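PDB 4FAJ: PrgZ from Enterococcus faecalis, which binds a peptide pheromone at the cell surface as a membrane-anchored receptor and probably serves its uptake by peptide transport. Local coordinates for residues A[316-321]-A[468-473]; A[320-325]-A[528-533]; A[365-370]-A[516-521]; A[372-377]-A[510-515]. One frame throughout, in Å; residues are numbered along the deposited sequence.

Interaction 1. Residues A[316-321]-A[468-473]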
loop_
_atom_site.group_PDB
_atom_site.type_symbol
_atom_site.label_atom_id
_atom_site.label_comp_id
_atom_site.label_asym_id
_atom_site.label_seq_id
_atom_site.Cartn_x
_atom_site.Cartn_y
_atom_site.Cartn_z
ATOM N N MET A 316 -1.006 10.395 6.447
ATOM C CA MET A 316 -0.717 9.551 5.287
ATOM C C MET A 316 -1.923 9.457 4.346
ATOM O O MET A 316 -3.059 9.602 4.782
ATOM C CB MET A 316 -0.368 8.150 5.746
ATOM C CG MET A 316 0.824 8.051 6.677
ATOM S SD MET A 316 2.384 8.222 5.785
ATOM C CE MET A 316 2.913 9.819 6.365
ATOM N N ALA A 317 -1.657 9.181 3.063
ATOM C CA ALA A 317 -2.714 8.942 2.057
ATOM C C ALA A 317 -3.165 7.483 2.144
ATOM O O ALA A 317 -2.983 6.686 1.214
ATOM C CB ALA A 317 -2.206 9.286 0.640
ATOM N N ASN A 318 -3.780 7.148 3.276
ATOM C CA ASN A 318 -3.959 5.760 3.688
ATOM C C ASN A 318 -5.298 5.660 4.423
ATOM O O ASN A 318 -5.475 6.276 5.461
ATOM C CB ASN A 318 -2.743 5.399 4.561
ATOM C CG ASN A 318 -2.760 3.984 5.160
ATOM O OD1 ASN A 318 -1.915 3.696 6.026
ATOM N ND2 ASN A 318 -3.655 3.096 4.702
ATOM N N THR A 319 -6.246 4.921 3.844
ATOM C CA THR A 319 -7.548 4.702 4.456
ATOM C C THR A 319 -7.605 3.266 5.000
ATOM O O THR A 319 -7.275 2.317 4.282
ATOM C CB THR A 319 -8.679 4.900 3.428
ATOM O OG1 THR A 319 -8.656 6.255 2.937
ATOM C CG2 THR A 319 -10.062 4.597 4.058
ATOM N N MET A 320 -8.013 3.116 6.255
ATOM C CA MET A 320 -8.323 1.786 6.806
ATOM C C MET A 320 -9.826 1.503 6.621
ATOM O O MET A 320 -10.673 2.357 6.920
ATOM C CB MET A 320 -7.936 1.687 8.288
ATOM C CG MET A 320 -6.446 1.678 8.559
ATOM S SD MET A 320 -5.544 0.290 7.816
ATOM C CE MET A 320 -6.398 -1.127 8.519
ATOM N N PHE A 321 -10.131 0.306 6.108
ATOM C CA PHE A 321 -11.498 -0.112 5.780
ATOM C C PHE A 321 -11.953 -1.287 6.640
ATOM O O PHE A 321 -11.125 -2.003 7.208
ATOM C CB PHE A 321 -11.581 -0.622 4.337
ATOM C CG PHE A 321 -11.134 0.351 3.290
ATOM C CD1 PHE A 321 -11.954 1.399 2.897
ATOM C CD2 PHE A 321 -9.934 0.159 2.620
ATOM C CE1 PHE A 321 -11.560 2.275 1.896
ATOM C CE2 PHE A 321 -9.528 1.040 1.611
ATOM C CZ PHE A 321 -10.335 2.097 1.258
ATOM N N GLY A 468 -6.505 -1.977 4.910
ATOM C CA GLY A 468 -6.459 -0.673 4.268
ATOM C C GLY A 468 -5.563 -0.593 3.056
ATOM O O GLY A 468 -4.928 -1.575 2.652
ATOM N N TRP A 469 -5.535 0.599 2.468
ATOM C CA TRP A 469 -4.764 0.867 1.264
ATOM C C TRP A 469 -4.052 2.186 1.467
ATOM O O TRP A 469 -4.671 3.155 1.948
ATOM C CB TRP A 469 -5.705 0.973 0.060
ATOM C CG TRP A 469 -4.985 1.138 -1.276
ATOM C CD1 TRP A 469 -4.828 2.288 -1.995
ATOM C CD2 TRP A 469 -4.351 0.108 -2.020
ATOM N NE1 TRP A 469 -4.123 2.032 -3.152
ATOM C CE2 TRP A 469 -3.820 0.698 -3.192
ATOM C CE3 TRP A 469 -4.163 -1.259 -1.807
ATOM C CZ2 TRP A 469 -3.122 -0.041 -4.146
ATOM C CZ3 TRP A 469 -3.477 -1.997 -2.766
ATOM C CH2 TRP A 469 -2.957 -1.386 -3.912
ATOM N N GLN A 470 -2.760 2.230 1.137
ATOM C CA GLN A 470 -2.063 3.503 0.981
ATOM C C GLN A 470 -1.858 3.769 -0.505
ATOM O O GLN A 470 -1.378 2.893 -1.223
ATOM C CB GLN A 470 -0.710 3.527 1.686
ATOM C CG GLN A 470 0.146 4.745 1.267
ATOM C CD GLN A 470 1.017 5.290 2.356
ATOM O OE1 GLN A 470 0.562 5.479 3.482
ATOM N NE2 GLN A 470 2.284 5.605 2.016
ATOM N N ALA A 471 -2.199 4.979 -0.948
ATOM C CA ALA A 471 -2.049 5.346 -2.347
ATOM C C ALA A 471 -0.620 5.077 -2.783
ATOM O O ALA A 471 0.308 5.337 -2.027
ATOM C CB ALA A 471 -2.364 6.811 -2.565
ATOM N N ASP A 472 -0.468 4.549 -3.991
ATOM C CA ASP A 472 0.844 4.342 -4.598
ATOM C C ASP A 472 1.268 5.603 -5.353
ATOM O O ASP A 472 2.457 5.846 -5.526
ATOM C CB ASP A 472 0.811 3.146 -5.564
ATOM C CG ASP A 472 0.606 1.819 -4.868
ATOM O OD1 ASP A 472 1.156 1.607 -3.755
ATOM O OD2 ASP A 472 -0.120 0.973 -5.441
ATOM N N TYR A 473 0.291 6.384 -5.816
ATOM C CA TYR A 473 0.535 7.669 -6.498
ATOM C C TYR A 473 -0.630 8.648 -6.231
ATOM O O TYR A 473 -1.712 8.219 -5.820
ATOM C CB TYR A 473 0.758 7.463 -8.009
ATOM C CG TYR A 473 -0.301 6.621 -8.703
ATOM C CD1 TYR A 473 -0.289 5.228 -8.612
ATOM C CD2 TYR A 473 -1.314 7.221 -9.443
ATOM C CE1 TYR A 473 -1.269 4.464 -9.228
ATOM C CE2 TYR A 473 -2.287 6.459 -10.089
ATOM C CZ TYR A 473 -2.265 5.095 -9.979
ATOM O OH TYR A 473 -3.256 4.354 -10.603
HETATM O O HOH W 1 0.865 4.581 5.940
#

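Interaction 2. Residues A[320-325]-A[528-533]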
loop_
_atom_site.group_PDB
_atom_site.type_symbol
_atom_site.label_atom_id
_atom_site.label_comp_id
_atom_site.label_asym_id
_atom_site.label_seq_id
_atom_site.Cartn_x
_atom_site.Cartn_y
_atom_site.Cartn_z
ATOM N N MET A 320 -8.013 3.116 6.255
ATOM C CA MET A 320 -8.323 1.786 6.806
ATOM C C MET A 320 -9.826 1.503 6.621
ATOM O O MET A 320 -10.673 2.357 6.920
ATOM C CB MET A 320 -7.936 1.687 8.288
ATOM C CG MET A 320 -6.446 1.678 8.559
ATOM S SD MET A 320 -5.544 0.290 7.816
ATOM C CE MET A 320 -6.398 -1.127 8.519
ATOM N N PHE A 321 -10.131 0.306 6.108
ATOM C CA PHE A 321 -11.498 -0.112 5.780
ATOM C C PHE A 321 -11.953 -1.287 6.640
ATOM O O PHE A 321 -11.125 -2.003 7.208
ATOM C CB PHE A 321 -11.581 -0.622 4.337
ATOM C CG PHE A 321 -11.134 0.351 3.290
ATOM C CD1 PHE A 321 -11.954 1.399 2.897
ATOM C CD2 PHE A 321 -9.934 0.159 2.620
ATOM C CE1 PHE A 321 -11.560 2.275 1.896
ATOM C CE2 PHE A 321 -9.528 1.040 1.611
ATOM C CZ PHE A 321 -10.335 2.097 1.258
ATOM N N LEU A 322 -13.276 -1.481 6.708
ATOM C CA LEU A 322 -13.860 -2.807 6.889
ATOM C C LEU A 322 -14.210 -3.306 5.498
ATOM O O LEU A 322 -15.144 -2.789 4.848
ATOM C CB LEU A 322 -15.125 -2.786 7.758
ATOM C CG LEU A 322 -14.948 -2.716 9.264
ATOM C CD1 LEU A 322 -16.292 -2.775 9.951
ATOM C CD2 LEU A 322 -14.075 -3.837 9.774
ATOM N N GLU A 323 -13.425 -4.260 5.005
ATOM C CA GLU A 323 -13.768 -4.944 3.778
ATOM C C GLU A 323 -14.789 -6.015 4.117
ATOM O O GLU A 323 -14.751 -6.595 5.200
ATOM C CB GLU A 323 -12.537 -5.558 3.117
ATOM C CG GLU A 323 -11.603 -4.532 2.536
ATOM C CD GLU A 323 -10.596 -5.135 1.569
ATOM O OE1 GLU A 323 -10.989 -5.429 0.415
ATOM O OE2 GLU A 323 -9.419 -5.287 1.956
ATOM N N MET A 324 -15.697 -6.271 3.181
ATOM C CA MET A 324 -16.846 -7.135 3.421
ATOM C C MET A 324 -16.966 -8.162 2.301
ATOM O O MET A 324 -17.016 -7.793 1.123
ATOM C CB MET A 324 -18.117 -6.292 3.468
ATOM C CG MET A 324 -18.260 -5.442 4.722
ATOM S SD MET A 324 -19.596 -4.212 4.622
ATOM C CE MET A 324 -19.051 -3.218 3.254
ATOM N N ASN A 325 -17.023 -9.439 2.671
ATOM C CA ASN A 325 -17.182 -10.530 1.707
ATOM C C ASN A 325 -18.591 -10.562 1.119
ATOM O O ASN A 325 -19.546 -10.988 1.775
ATOM C CB ASN A 325 -16.856 -11.870 2.370
ATOM C CG ASN A 325 -16.782 -13.023 1.372
ATOM O OD1 ASN A 325 -17.438 -13.002 0.320
ATOM N ND2 ASN A 325 -15.989 -14.044 1.710
ATOM N N VAL A 528 -16.474 -0.138 3.720
ATOM C CA VAL A 528 -16.736 0.844 4.791
ATOM C C VAL A 528 -15.435 1.567 5.160
ATOM O O VAL A 528 -14.553 0.953 5.756
ATOM C CB VAL A 528 -17.284 0.176 6.074
ATOM C CG1 VAL A 528 -17.423 1.214 7.226
ATOM C CG2 VAL A 528 -18.614 -0.502 5.809
ATOM N N PRO A 529 -15.304 2.852 4.796
ATOM C CA PRO A 529 -14.116 3.606 5.224
ATOM C C PRO A 529 -14.233 4.036 6.679
ATOM O O PRO A 529 -15.295 4.523 7.116
ATOM C CB PRO A 529 -14.077 4.812 4.273
ATOM C CG PRO A 529 -15.360 4.853 3.577
ATOM C CD PRO A 529 -16.202 3.668 3.962
ATOM N N ILE A 530 -13.152 3.837 7.426
ATOM C CA ILE A 530 -13.166 4.058 8.856
ATOM C C ILE A 530 -12.371 5.303 9.191
ATOM O O ILE A 530 -12.948 6.304 9.594
ATOM C CB ILE A 530 -12.610 2.854 9.647
ATOM C CG1 ILE A 530 -13.300 1.552 9.213
ATOM C CG2 ILE A 530 -12.850 3.073 11.154
ATOM C CD1 ILE A 530 -12.593 0.292 9.735
ATOM N N PHE A 531 -11.050 5.238 9.034
ATOM C CA PHE A 531 -10.196 6.383 9.335
ATOM C C PHE A 531 -8.998 6.497 8.395
ATOM O O PHE A 531 -8.613 5.538 7.735
ATOM C CB PHE A 531 -9.738 6.353 10.787
ATOM C CG PHE A 531 -8.828 5.211 11.131
ATOM C CD1 PHE A 531 -9.349 4.007 11.557
ATOM C CD2 PHE A 531 -7.441 5.357 11.080
ATOM C CE1 PHE A 531 -8.515 2.935 11.898
ATOM C CE2 PHE A 531 -6.599 4.296 11.429
ATOM C CZ PHE A 531 -7.140 3.082 11.830
ATOM N N GLN A 532 -8.452 7.710 8.335
ATOM C CA GLN A 532 -7.251 8.026 7.586
ATOM C C GLN A 532 -6.105 8.037 8.582
ATOM O O GLN A 532 -6.161 8.721 9.620
ATOM C CB GLN A 532 -7.384 9.384 6.892
ATOM C CG GLN A 532 -6.132 9.811 6.121
ATOM C CD GLN A 532 -6.299 11.066 5.299
ATOM O OE1 GLN A 532 -7.390 11.636 5.216
ATOM N NE2 GLN A 532 -5.198 11.507 4.660
ATOM N N VAL A 533 -5.065 7.285 8.236
ATOM C CA VAL A 533 -3.966 6.975 9.128
ATOM C C VAL A 533 -3.008 8.148 9.279
ATOM O O VAL A 533 -2.493 8.675 8.285
ATOM C CB VAL A 533 -3.155 5.765 8.602
ATOM C CG1 VAL A 533 -1.912 5.512 9.460
ATOM C CG2 VAL A 533 -4.026 4.512 8.533
#

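Interaction 3. Residues A[365-370]-A[516-521]. With ZN (zinc ion), chain H.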
loop_
_atom_site.group_PDB
_atom_site.type_symbol
_atom_site.label_atom_id
_atom_site.label_comp_id
_atom_site.label_asym_id
_atom_site.label_seq_id
_atom_site.Cartn_x
_atom_site.Cartn_y
_atom_site.Cartn_z
ATOM N N GLY A 365 -14.684 9.575 3.108
ATOM C CA GLY A 365 -15.026 8.788 1.929
ATOM C C GLY A 365 -13.986 7.695 1.778
ATOM O O GLY A 365 -13.170 7.466 2.687
ATOM N N VAL A 366 -13.996 7.016 0.637
ATOM C CA VAL A 366 -12.981 5.999 0.345
ATOM C C VAL A 366 -11.606 6.666 0.193
ATOM O O VAL A 366 -10.605 6.167 0.716
ATOM C CB VAL A 366 -13.355 5.217 -0.933
ATOM C CG1 VAL A 366 -12.226 4.348 -1.431
ATOM C CG2 VAL A 366 -14.644 4.381 -0.693
ATOM N N VAL A 367 -11.574 7.785 -0.525
ATOM C CA VAL A 367 -10.327 8.477 -0.846
ATOM C C VAL A 367 -9.959 9.386 0.318
ATOM O O VAL A 367 -10.830 10.082 0.845
ATOM C CB VAL A 367 -10.446 9.318 -2.138
ATOM C CG1 VAL A 367 -9.163 10.086 -2.402
ATOM C CG2 VAL A 367 -10.772 8.423 -3.326
ATOM N N PRO A 368 -8.684 9.345 0.755
ATOM C CA PRO A 368 -8.241 10.204 1.851
ATOM C C PRO A 368 -8.025 11.673 1.471
ATOM O O PRO A 368 -7.880 11.996 0.308
ATOM C CB PRO A 368 -6.915 9.580 2.272
ATOM C CG PRO A 368 -6.400 8.881 1.052
ATOM C CD PRO A 368 -7.611 8.430 0.297
ATOM N N LYS A 369 -8.001 12.540 2.484
ATOM C CA LYS A 369 -7.755 13.971 2.286
ATOM C C LYS A 369 -6.271 14.254 2.082
ATOM O O LYS A 369 -5.409 13.445 2.470
ATOM C CB LYS A 369 -8.265 14.769 3.495
ATOM C CG LYS A 369 -9.761 14.740 3.649
ATOM C CD LYS A 369 -10.230 15.084 5.068
ATOM C CE LYS A 369 -10.726 16.487 5.212
ATOM N NZ LYS A 369 -11.494 16.611 6.511
ATOM N N GLU A 370 -5.997 15.410 1.475
ATOM C CA GLU A 370 -4.642 15.953 1.278
ATOM C C GLU A 370 -3.779 15.122 0.334
ATOM O O GLU A 370 -2.561 15.216 0.376
ATOM C CB GLU A 370 -3.875 16.126 2.609
ATOM C CG GLU A 370 -4.670 16.654 3.778
ATOM C CD GLU A 370 -5.333 17.969 3.503
ATOM O OE1 GLU A 370 -4.808 18.764 2.679
ATOM O OE2 GLU A 370 -6.386 18.222 4.134
ATOM N N LYS A 516 -18.188 10.524 -8.943
ATOM C CA LYS A 516 -19.443 9.796 -9.090
ATOM C C LYS A 516 -19.231 8.326 -8.738
ATOM O O LYS A 516 -20.083 7.717 -8.095
ATOM C CB LYS A 516 -20.003 9.906 -10.506
ATOM C CG LYS A 516 -20.660 11.224 -10.840
ATOM C CD LYS A 516 -21.066 11.257 -12.328
ATOM C CE LYS A 516 -21.676 12.604 -12.708
ATOM N NZ LYS A 516 -21.881 12.726 -14.192
ATOM N N ALA A 517 -18.112 7.759 -9.186
ATOM C CA ALA A 517 -17.802 6.358 -8.893
ATOM C C ALA A 517 -17.675 6.162 -7.386
ATOM O O ALA A 517 -18.270 5.249 -6.834
ATOM C CB ALA A 517 -16.546 5.913 -9.609
ATOM N N GLU A 518 -16.931 7.035 -6.709
ATOM C CA GLU A 518 -16.806 6.928 -5.243
ATOM C C GLU A 518 -18.186 6.935 -4.581
ATOM O O GLU A 518 -18.475 6.090 -3.719
ATOM C CB GLU A 518 -15.930 8.052 -4.679
ATOM C CG GLU A 518 -15.571 7.875 -3.214
ATOM C CD GLU A 518 -14.799 9.038 -2.623
ATOM O OE1 GLU A 518 -14.803 10.129 -3.219
ATOM O OE2 GLU A 518 -14.211 8.862 -1.527
ATOM N N LYS A 519 -19.057 7.840 -5.023
ATOM C CA LYS A 519 -20.399 7.925 -4.468
ATOM C C LYS A 519 -21.228 6.658 -4.731
ATOM O O LYS A 519 -21.938 6.199 -3.837
ATOM C CB LYS A 519 -21.124 9.173 -4.987
ATOM C CG LYS A 519 -20.522 10.481 -4.499
ATOM C CD LYS A 519 -21.224 11.678 -5.118
ATOM C CE LYS A 519 -20.445 12.941 -4.840
ATOM N NZ LYS A 519 -21.097 14.126 -5.437
ATOM N N LEU A 520 -21.133 6.090 -5.931
ATOM C CA LEU A 520 -21.821 4.834 -6.234
ATOM C C LEU A 520 -21.331 3.698 -5.297
ATOM O O LEU A 520 -22.123 2.923 -4.769
ATOM C CB LEU A 520 -21.599 4.454 -7.699
ATOM C CG LEU A 520 -22.285 3.208 -8.247
ATOM C CD1 LEU A 520 -23.775 3.218 -7.941
ATOM C CD2 LEU A 520 -22.031 3.097 -9.766
ATOM N N LEU A 521 -20.025 3.615 -5.091
ATOM C CA LEU A 521 -19.458 2.622 -4.168
ATOM C C LEU A 521 -20.002 2.796 -2.745
ATOM O O LEU A 521 -20.359 1.828 -2.071
ATOM C CB LEU A 521 -17.936 2.728 -4.177
ATOM C CG LEU A 521 -17.123 1.832 -3.240
ATOM C CD1 LEU A 521 -17.481 0.357 -3.437
ATOM C CD2 LEU A 521 -15.640 2.072 -3.506
HETATM ZN ZN ZN H . -7.049 20.108 3.319
HETATM O O HOH W 2 -13.312 10.959 -0.192
#

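Interaction 4. Residues A[372-377]-A[510-515]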
loop_
_atom_site.group_PDB
_atom_site.type_symbol
_atom_site.label_atom_id
_atom_site.label_comp_id
_atom_site.label_asym_id
_atom_site.label_seq_id
_atom_site.Cartn_x
_atom_site.Cartn_y
_atom_site.Cartn_z
ATOM N N ALA A 372 -4.909 14.213 -3.330
ATOM C CA ALA A 372 -5.103 14.579 -4.731
ATOM C C ALA A 372 -5.899 15.869 -4.843
ATOM O O ALA A 372 -6.964 16.001 -4.236
ATOM C CB ALA A 372 -5.817 13.474 -5.454
ATOM N N PHE A 373 -5.384 16.806 -5.632
ATOM C CA PHE A 373 -6.022 18.108 -5.835
ATOM C C PHE A 373 -6.309 18.347 -7.321
ATOM O O PHE A 373 -5.521 17.969 -8.194
ATOM C CB PHE A 373 -5.141 19.232 -5.286
ATOM C CG PHE A 373 -4.854 19.111 -3.818
ATOM C CD1 PHE A 373 -5.693 19.699 -2.883
ATOM C CD2 PHE A 373 -3.741 18.407 -3.367
ATOM C CE1 PHE A 373 -5.440 19.582 -1.518
ATOM C CE2 PHE A 373 -3.480 18.286 -2.006
ATOM C CZ PHE A 373 -4.335 18.882 -1.080
ATOM N N ASN A 374 -7.450 18.961 -7.598
ATOM C CA ASN A 374 -7.882 19.219 -8.964
ATOM C C ASN A 374 -6.913 20.210 -9.620
ATOM O O ASN A 374 -6.626 21.258 -9.045
ATOM C CB ASN A 374 -9.294 19.809 -8.931
ATOM C CG ASN A 374 -9.977 19.827 -10.288
ATOM O OD1 ASN A 374 -9.353 20.038 -11.326
ATOM N ND2 ASN A 374 -11.286 19.619 -10.275
ATOM N N PRO A 375 -6.379 19.873 -10.806
ATOM C CA PRO A 375 -5.499 20.816 -11.508
ATOM C C PRO A 375 -6.160 22.156 -11.813
ATOM O O PRO A 375 -5.526 23.201 -11.671
ATOM C CB PRO A 375 -5.180 20.081 -12.814
ATOM C CG PRO A 375 -5.295 18.670 -12.477
ATOM C CD PRO A 375 -6.464 18.592 -11.525
ATOM N N VAL A 376 -7.431 22.123 -12.208
ATOM C CA VAL A 376 -8.132 23.344 -12.607
ATOM C C VAL A 376 -8.405 24.266 -11.413
ATOM O O VAL A 376 -8.025 25.433 -11.456
ATOM C CB VAL A 376 -9.441 23.024 -13.385
ATOM C CG1 VAL A 376 -10.162 24.298 -13.791
ATOM C CG2 VAL A 376 -9.121 22.182 -14.619
ATOM N N ASN A 377 -9.041 23.758 -10.355
ATOM C CA ASN A 377 -9.469 24.618 -9.234
ATOM C C ASN A 377 -8.748 24.378 -7.896
ATOM O O ASN A 377 -9.053 25.027 -6.898
ATOM C CB ASN A 377 -11.002 24.543 -9.054
ATOM C CG ASN A 377 -11.486 23.153 -8.644
ATOM O OD1 ASN A 377 -10.774 22.407 -7.978
ATOM N ND2 ASN A 377 -12.695 22.809 -9.041
ATOM N N ARG A 510 -13.134 13.903 -16.113
ATOM C CA ARG A 510 -12.639 12.705 -15.423
ATOM C C ARG A 510 -12.792 12.814 -13.903
ATOM O O ARG A 510 -13.314 11.896 -13.264
ATOM C CB ARG A 510 -11.177 12.434 -15.788
ATOM C CG ARG A 510 -10.553 11.269 -15.025
ATOM C CD ARG A 510 -9.165 10.956 -15.519
ATOM N NE ARG A 510 -8.574 9.865 -14.759
ATOM C CZ ARG A 510 -7.856 10.008 -13.643
ATOM N NH1 ARG A 510 -7.610 11.211 -13.127
ATOM N NH2 ARG A 510 -7.376 8.932 -13.043
ATOM N N TRP A 511 -12.349 13.944 -13.347
ATOM C CA TRP A 511 -12.411 14.214 -11.910
ATOM C C TRP A 511 -13.816 14.031 -11.366
ATOM O O TRP A 511 -14.025 13.392 -10.333
ATOM C CB TRP A 511 -11.967 15.655 -11.650
ATOM C CG TRP A 511 -11.548 15.981 -10.250
ATOM C CD1 TRP A 511 -12.251 16.707 -9.325
ATOM C CD2 TRP A 511 -10.290 15.675 -9.647
ATOM N NE1 TRP A 511 -11.514 16.846 -8.170
ATOM C CE2 TRP A 511 -10.304 16.226 -8.346
ATOM C CE3 TRP A 511 -9.155 14.970 -10.071
ATOM C CZ2 TRP A 511 -9.228 16.092 -7.471
ATOM C CZ3 TRP A 511 -8.090 14.846 -9.200
ATOM C CH2 TRP A 511 -8.131 15.407 -7.919
ATOM N N GLN A 512 -14.780 14.576 -12.093
ATOM C CA GLN A 512 -16.162 14.531 -11.682
ATOM C C GLN A 512 -16.694 13.102 -11.798
ATOM O O GLN A 512 -17.485 12.659 -10.963
ATOM C CB GLN A 512 -17.007 15.498 -12.522
ATOM C CG GLN A 512 -16.780 16.992 -12.203
ATOM C CD GLN A 512 -15.406 17.518 -12.634
ATOM O OE1 GLN A 512 -14.800 17.024 -13.597
ATOM N NE2 GLN A 512 -14.900 18.522 -11.900
ATOM N N GLU A 513 -16.246 12.383 -12.825
ATOM C CA GLU A 513 -16.718 11.017 -13.042
ATOM C C GLU A 513 -16.179 10.064 -11.991
ATOM O O GLU A 513 -16.910 9.189 -11.524
ATOM C CB GLU A 513 -16.383 10.526 -14.453
ATOM C CG GLU A 513 -17.074 11.331 -15.547
ATOM C CD GLU A 513 -18.582 11.291 -15.445
ATOM O OE1 GLU A 513 -19.165 10.217 -15.705
ATOM O OE2 GLU A 513 -19.186 12.338 -15.113
ATOM N N LEU A 514 -14.915 10.233 -11.612
ATOM C CA LEU A 514 -14.342 9.448 -10.523
ATOM C C LEU A 514 -15.038 9.730 -9.194
ATOM O O LEU A 514 -15.204 8.825 -8.388
ATOM C CB LEU A 514 -12.839 9.699 -10.377
ATOM C CG LEU A 514 -11.943 9.236 -11.531
ATOM C CD1 LEU A 514 -10.460 9.466 -11.171
ATOM C CD2 LEU A 514 -12.197 7.782 -11.907
ATOM N N LYS A 515 -15.462 10.970 -8.965
ATOM C CA LYS A 515 -16.213 11.282 -7.742
ATOM C C LYS A 515 -17.581 10.605 -7.761
ATOM O O LYS A 515 -18.073 10.146 -6.721
ATOM C CB LYS A 515 -16.353 12.793 -7.531
ATOM C CG LYS A 515 -16.772 13.191 -6.110
ATOM C CD LYS A 515 -15.681 12.824 -5.106
ATOM C CE LYS A 515 -15.943 13.296 -3.713
ATOM N NZ LYS A 515 -14.907 12.755 -2.792
#

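Interaction 1. Residues A[316-321]-A[468-473]
Three hydrogens from the neighbouring strand converge on one carbonyl oxygen, Trp469 O. Thr319 N donates to Trp469 O at 3.0 Å, nearly along the C=O axis; Asn318 CA adds a CA-H...O contact; and Asn318 ND2 makes a weak, bent bond of 2.9 Å to the same Trp469 O. The Asn318 amide gets there because CG stands anti to the backbone N (chi1 177°), and the stronger partner of ND2 is a polar side chain of the bound peptide. In return Trp469 N gives its hydrogen to Thr319 O at 3.0 Å. Thr319 and Trp469 are thus the hydrogen-bonded pair of an antiparallel ladder, between the non-hydrogen-bonded pairs Asn318-Gln470 and Met320-Gly468. Gly468 and Trp469 also pair antiparallel with the peptide, so the ligand carries on the sheet of this solute-binding protein. Over Gly468, which has no side chain, Met320 curls its thioether until SD lies 3.8 Å from Gly468 CA. The chain turns a corner at Ala317, the centre of an inverse gamma turn, whose O accepts from Ala471 N at 2.9 Å, with an N-H...O angle of 166°. The Asn318 and Gln470 amides stand 74° apart, joined by a water that donates to Asn318 OD1 (2.9 Å) and Gln470 OE1 (2.6 Å).

Interaction 2. Residues A[320-325]-A[528-533]
Ile530 leans across onto the backbone of the partner strand. Its CB sits 3.4 Å from Met320 O; CG1, anti to its own carbonyl carbon (chi1 -51°), stays beside that same oxygen; and the extended chi2 of 168° carries CD1 along the strand until it rests 3.5 Å from Phe321 C, next to Leu322 N. There CD1 also meets Leu322 CG at 3.8 Å, the two side chains crossing obliquely. Ile530 and Phe531 both stand opposite Met320, which makes this a classic beta bulge in the antiparallel pairing of strands 311-324 and 528-539. Met320 bonds to both: its N donates to Phe531 O at 2.9 Å, nearly along the C=O axis, and its O accepts from Ile530 N. Past the bulge, Leu322 N gives to Val528 O (2.9 Å) and Val528 N returns a longer bond to Leu322 O (3.2 Å). Phe531 takes the crowded chi1 of 66°, with CG between its backbone N and carbonyl carbon. That lays one ring face beneath Met320 CB, a CH-pi contact 4.0 Å from CB to the Phe531 ring centroid, while Met320 CG touches both Phe531 CZ and Val533 CG2. The Phe531 ring also meets an aromatic side chain of the bound peptide edge-to-face.

Interaction 3. Residues A[365-370]-A[516-521]
Glu518 OE2 is the polar centre of this contact between helix 510-524 and residues 365-370. A nearly straight bond comes from Val367 N, which donates to Glu518 OE2 at 3.0 Å with an N-H...O angle of 178°, arriving from above the carboxylate plane, 41° out of it. Val366 N lies 2.9 Å from the same Glu518 OE2. A water donates to Glu518 OE2 at 2.6 Å and to Val367 O at 2.8 Å, so it ties carboxylate and loop carbonyl together. The Glu518 chain is stretched out to make this reach, CG anti to the backbone N (chi1 -170°) and extended beyond, with CG passing close to Val366 CB. One helical turn further, Leu521 CD2 meets Val366 CG2 at 3.8 Å, the two side chains crossing at about a right angle. Glu518 and Leu521, three residues apart, thus present one face of the helix to a loop that runs from strand 361-362 toward helix 391-402 and lies between helix 510-524 and the sheet that holds strand 311-324.

Behind the first shell, the other oxygen, OE1, forms a salt bridge with Lys515 of the same helix; this charge, together with donors at OE2, would be expected to keep Glu518 ionised. Phe381 packs on both Val367 and Glu518. On the sheet side, Val366 O is hydrogen-bonded to Thr319 OG1 and the Val366 side chain rests on Phe321. Further along the loop, at the surface, Glu370 OE2 coordinates a zinc ion at 2.2 Å.

Interaction 4. Residues A[372-377]-A[510-515]
An Asx turn at Asn374 shapes the loop where it lies against Trp511, in the first turn of helix 510-524. Trp511 has CG anti to its backbone N (chi1 -161°), which sends the indole out from the helix to the loop. Asn374 CA sits over one face of the six-membered ring as a CH-pi contact, 3.9 Å from CA to the centroid of that Trp511 ring. At the far end of the indole, Trp511 CH2 touches Phe373 C at 3.5 Å and Ala372 CB at 3.9 Å, with Ala372 C near the ring plane at the edge. Phe381 meets the same indole edge-to-face and is also joined to Ala372 by a backbone hydrogen bond.

Among polar groups, the Asn374 amide turns its ND2 over the five-membered ring, its plane tilted 43° to the indole. This ND2 comes within 3.2 Å of Trp511 CD1, and the neighbouring Trp511 NE1 is a second donor, so these two nitrogens touch without a hydrogen bond. Next to Trp511 in the helix, Arg510 is salt-bridged to Asp475 outside it, and Leu514 CD1 covers one face of the Arg510 guanidinium.

The turn itself is closed inside the loop by Val376 N, which donates to Asn374 OD1 at 3.0 Å from above the carbonyl plane, 33° out of it.

Overall arrangement
Interactions 1 and 2 lie in one sheet, with strand 311-324 in the middle: it pairs with 464-470 in the first and 528-539 in the second, and both contacts share Met320 and Phe321, their centres about 10 Å apart. Interactions 3 and 4, about 11 Å apart between centres, set successive parts of one loop against helix 510-524, which leads into strand 528-539. Interaction 3 touches both sheet contacts, through Thr319 to Val366 and Gln532 to Lys369. Along the chain, the pair of interaction 4 falls inside that of 3, and 3 inside that of 2, while interaction 1 alternates with 3 and 4, so distant segments jointly build the sheet that the bound peptide joins and the loop and helix packed beside it.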